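Local coordinates for YlqD protein (Synechococcus sp. WH 8102, PDB 4DCI), which is of unknown function but belongs to the YlqD family and carries a long helical hairpin, predicted to be a coiled coil, beside a small beta sheet, at residues Ile16-Val21 and Ile137-Gly142. Residues are numbered along the deposited sequence; the frame is centred on the assembly and turned at random.
Sequences ITVRAV and IVVRDG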
ATOM      1  N   ILE B  16     -11.107 -17.215  -7.225  1.00 44.94           N
ATOM      2  CA  ILE B  16     -11.608 -18.108  -8.270  1.00 47.72           C
ATOM      3  C   ILE B  16     -10.606 -18.091  -9.417  1.00 48.64           C
ATOM      4  O   ILE B  16     -10.090 -17.036  -9.789  1.00 46.81           O
ATOM      5  CB  ILE B  16     -13.009 -17.687  -8.780  1.00 50.74           C
ATOM      6  CG1 ILE B  16     -14.064 -17.832  -7.684  1.00 56.82           C
ATOM      7  CG2 ILE B  16     -13.452 -18.510  -9.979  1.00 50.19           C
ATOM      8  CD1 ILE B  16     -14.046 -19.158  -6.949  1.00 62.02           C
ATOM      9  N   THR B  17     -10.317 -19.262  -9.969  1.00 50.38           N
ATOM     10  CA  THR B  17      -9.398 -19.349 -11.088  1.00 48.23           C
ATOM     11  C   THR B  17     -10.170 -19.284 -12.393  1.00 46.89           C
ATOM     12  O   THR B  17     -11.180 -19.961 -12.562  1.00 50.80           O
ATOM     13  CB  THR B  17      -8.562 -20.634 -11.010  1.00 49.84           C
ATOM     14  OG1 THR B  17      -7.761 -20.595  -9.825  1.00 51.25           O
ATOM     15  CG2 THR B  17      -7.660 -20.778 -12.232  1.00 52.70           C
ATOM     16  N   VAL B  18      -9.702 -18.450 -13.309  1.00 46.12           N
ATOM     17  CA  VAL B  18     -10.301 -18.376 -14.632  1.00 48.28           C
ATOM     18  C   VAL B  18      -9.415 -19.150 -15.599  1.00 49.00           C
ATOM     19  O   VAL B  18      -8.228 -18.851 -15.737  1.00 55.11           O
ATOM     20  CB  VAL B  18     -10.453 -16.914 -15.108  1.00 47.29           C
ATOM     21  CG1 VAL B  18     -11.428 -16.824 -16.273  1.00 43.82           C
ATOM     22  CG2 VAL B  18     -10.936 -16.038 -13.968  1.00 45.07           C
ATOM     23  N   ARG B  19      -9.981 -20.165 -16.240  1.00 50.14           N
ATOM     24  CA  ARG B  19      -9.291 -20.872 -17.318  1.00 56.80           C
ATOM     25  C   ARG B  19      -9.957 -20.524 -18.654  1.00 54.69           C
ATOM     26  O   ARG B  19     -11.174 -20.377 -18.714  1.00 63.19           O
ATOM     27  CB  ARG B  19      -9.327 -22.387 -17.081  1.00 61.33           C
ATOM     28  CG  ARG B  19      -8.548 -22.848 -15.860  1.00 62.74           C
ATOM     29  CD  ARG B  19      -8.834 -24.301 -15.520  1.00 68.12           C
ATOM     30  NE  ARG B  19      -8.426 -24.605 -14.148  1.00 76.62           N
ATOM     31  CZ  ARG B  19      -8.916 -25.599 -13.403  1.00 75.93           C
ATOM     32  NH1 ARG B  19      -9.856 -26.412 -13.876  1.00 87.64           N
ATOM     33  NH2 ARG B  19      -8.475 -25.774 -12.164  1.00 81.09           N
ATOM     34  N   ALA B  20      -9.171 -20.383 -19.720  1.00 53.64           N
ATOM     35  CA  ALA B  20      -9.733 -20.081 -21.045  1.00 54.02           C
ATOM     36  C   ALA B  20      -9.586 -21.233 -22.018  1.00 52.72           C
ATOM     37  O   ALA B  20      -8.549 -21.903 -22.070  1.00 53.86           O
ATOM     38  CB  ALA B  20      -9.115 -18.824 -21.634  1.00 51.51           C
ATOM     39  N   VAL B  21     -10.644 -21.465 -22.780  1.00 53.67           N
ATOM     40  CA  VAL B  21     -10.589 -22.383 -23.905  1.00 57.63           C
ATOM     41  C   VAL B  21      -9.847 -21.650 -25.016  1.00 59.96           C
ATOM     42  O   VAL B  21     -10.136 -20.473 -25.294  1.00 58.67           O
ATOM     43  CB  VAL B  21     -12.002 -22.791 -24.380  1.00 57.62           C
ATOM     44  CG1 VAL B  21     -11.927 -23.760 -25.548  1.00 63.51           C
ATOM     45  CG2 VAL B  21     -12.781 -23.438 -23.253  1.00 54.15           C
ATOM     46  N   ILE B 137     -13.358 -21.611 -13.067  1.00 46.49           N
ATOM     47  CA  ILE B 137     -14.348 -21.541 -14.137  1.00 45.39           C
ATOM     48  C   ILE B 137     -13.664 -21.579 -15.503  1.00 47.28           C
ATOM     49  O   ILE B 137     -12.538 -21.094 -15.662  1.00 46.91           O
ATOM     50  CB  ILE B 137     -15.231 -20.290 -14.015  1.00 44.68           C
ATOM     51  CG1 ILE B 137     -14.408 -19.021 -14.216  1.00 46.05           C
ATOM     52  CG2 ILE B 137     -15.890 -20.252 -12.653  1.00 47.15           C
ATOM     53  CD1 ILE B 137     -15.218 -17.747 -14.133  1.00 44.64           C
ATOM     54  N   VAL B 138     -14.345 -22.172 -16.479  1.00 48.97           N
ATOM     55  CA  VAL B 138     -13.815 -22.300 -17.835  1.00 51.66           C
ATOM     56  C   VAL B 138     -14.570 -21.366 -18.775  1.00 55.03           C
ATOM     57  O   VAL B 138     -15.793 -21.464 -18.908  1.00 56.35           O
ATOM     58  CB  VAL B 138     -13.898 -23.750 -18.343  1.00 51.79           C
ATOM     59  CG1 VAL B 138     -13.398 -23.846 -19.771  1.00 48.79           C
ATOM     60  CG2 VAL B 138     -13.088 -24.675 -17.444  1.00 53.87           C
ATOM     61  N   VAL B 139     -13.827 -20.456 -19.408  1.00 55.35           N
ATOM     62  CA  VAL B 139     -14.379 -19.456 -20.322  1.00 56.23           C
ATOM     63  C   VAL B 139     -14.014 -19.761 -21.779  1.00 59.80           C
ATOM     64  O   VAL B 139     -12.871 -20.121 -22.089  1.00 56.87           O
ATOM     65  CB  VAL B 139     -13.900 -18.026 -19.964  1.00 54.24           C
ATOM     66  CG1 VAL B 139     -14.233 -17.054 -21.082  1.00 56.29           C
ATOM     67  CG2 VAL B 139     -14.535 -17.555 -18.669  1.00 47.51           C
ATOM     68  N   ARG B 140     -15.000 -19.610 -22.658  1.00 63.73           N
ATOM     69  CA  ARG B 140     -14.793 -19.717 -24.091  1.00 64.90           C
ATOM     70  C   ARG B 140     -15.355 -18.458 -24.731  1.00 69.20           C
ATOM     71  O   ARG B 140     -16.566 -18.213 -24.691  1.00 68.74           O
ATOM     72  CB  ARG B 140     -15.499 -20.950 -24.631  1.00 60.71           C
ATOM     73  CG  ARG B 140     -15.066 -21.345 -26.023  1.00 60.66           C
ATOM     74  CD  ARG B 140     -16.010 -22.379 -26.610  1.00 64.53           C
ATOM     75  NE  ARG B 140     -15.962 -22.321 -28.066  1.00 67.47           N
ATOM     76  CZ  ARG B 140     -15.133 -23.037 -28.817  1.00 68.11           C
ATOM     77  NH1 ARG B 140     -14.286 -23.895 -28.251  1.00 71.46           N
ATOM     78  NH2 ARG B 140     -15.159 -22.898 -30.136  1.00 71.54           N
ATOM     79  N   ASP B 141     -14.461 -17.652 -25.298  1.00 75.90           N
ATOM     80  CA  ASP B 141     -14.828 -16.365 -25.891  1.00 77.25           C
ATOM     81  C   ASP B 141     -15.793 -15.591 -25.008  1.00 70.34           C
ATOM     82  O   ASP B 141     -16.833 -15.127 -25.468  1.00 78.73           O
ATOM     83  CB  ASP B 141     -15.429 -16.555 -27.290  1.00 80.95           C
ATOM     84  CG  ASP B 141     -14.380 -16.871 -28.339  1.00 86.62           C
ATOM     85  OD1 ASP B 141     -13.183 -16.555 -28.117  1.00 78.78           O
ATOM     86  OD2 ASP B 141     -14.759 -17.429 -29.393  1.00100.28           O
ATOM     87  N   GLY B 142     -15.449 -15.480 -23.732  1.00 68.60           N
ATOM     88  CA  GLY B 142     -16.250 -14.711 -22.788  1.00 65.63           C
ATOM     89  C   GLY B 142     -17.430 -15.430 -22.151  1.00 63.90           C
ATOM     90  O   GLY B 142     -18.098 -14.863 -21.282  1.00 60.89           O
TER
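Val18 to Ala20 pair in parallel with Ile137 to Val139, joining strands 10-21 and 136-140, the two inner strands of a four-stranded mixed sheet. Four backbone hydrogen bonds set the register: Ile137 N to Thr17 O, Arg19 N to Ile137 O, Val139 N to Arg19 O, and Val21 N to Val139 O at 2.7 Å. All are nearly straight, N-H...O angles running from 162° to 174°. Both central strands are hydrogen-bonded on their outer edges too, to strands 111-123 and 143-148, while the chain between the paired strands runs through the long helices 24-60 and 69-104 and strand 111-123. On one face, Val18 CG1 meets Val139 CG2 at 4.0 Å, and Leu129 of a second subunit packs on both valines. At the C-terminal end of the pairing, Val21 CG2 lies 3.6 Å from Val138 CG1, and Val21 CG1, anti to the backbone N (chi1 -179°), reaches within 3.6 Å of Arg140 NH1. That guanidinium, approached obliquely, is held by a salt bridge to Asp109. An alanine in place of Val21 would probably open a gap beside Val138 CG1 and remove the methyl that lies against Arg140 NH1. At the start of segment 16-21, Ile16 CG2 meets Ile137 CG2 at 4.0 Å.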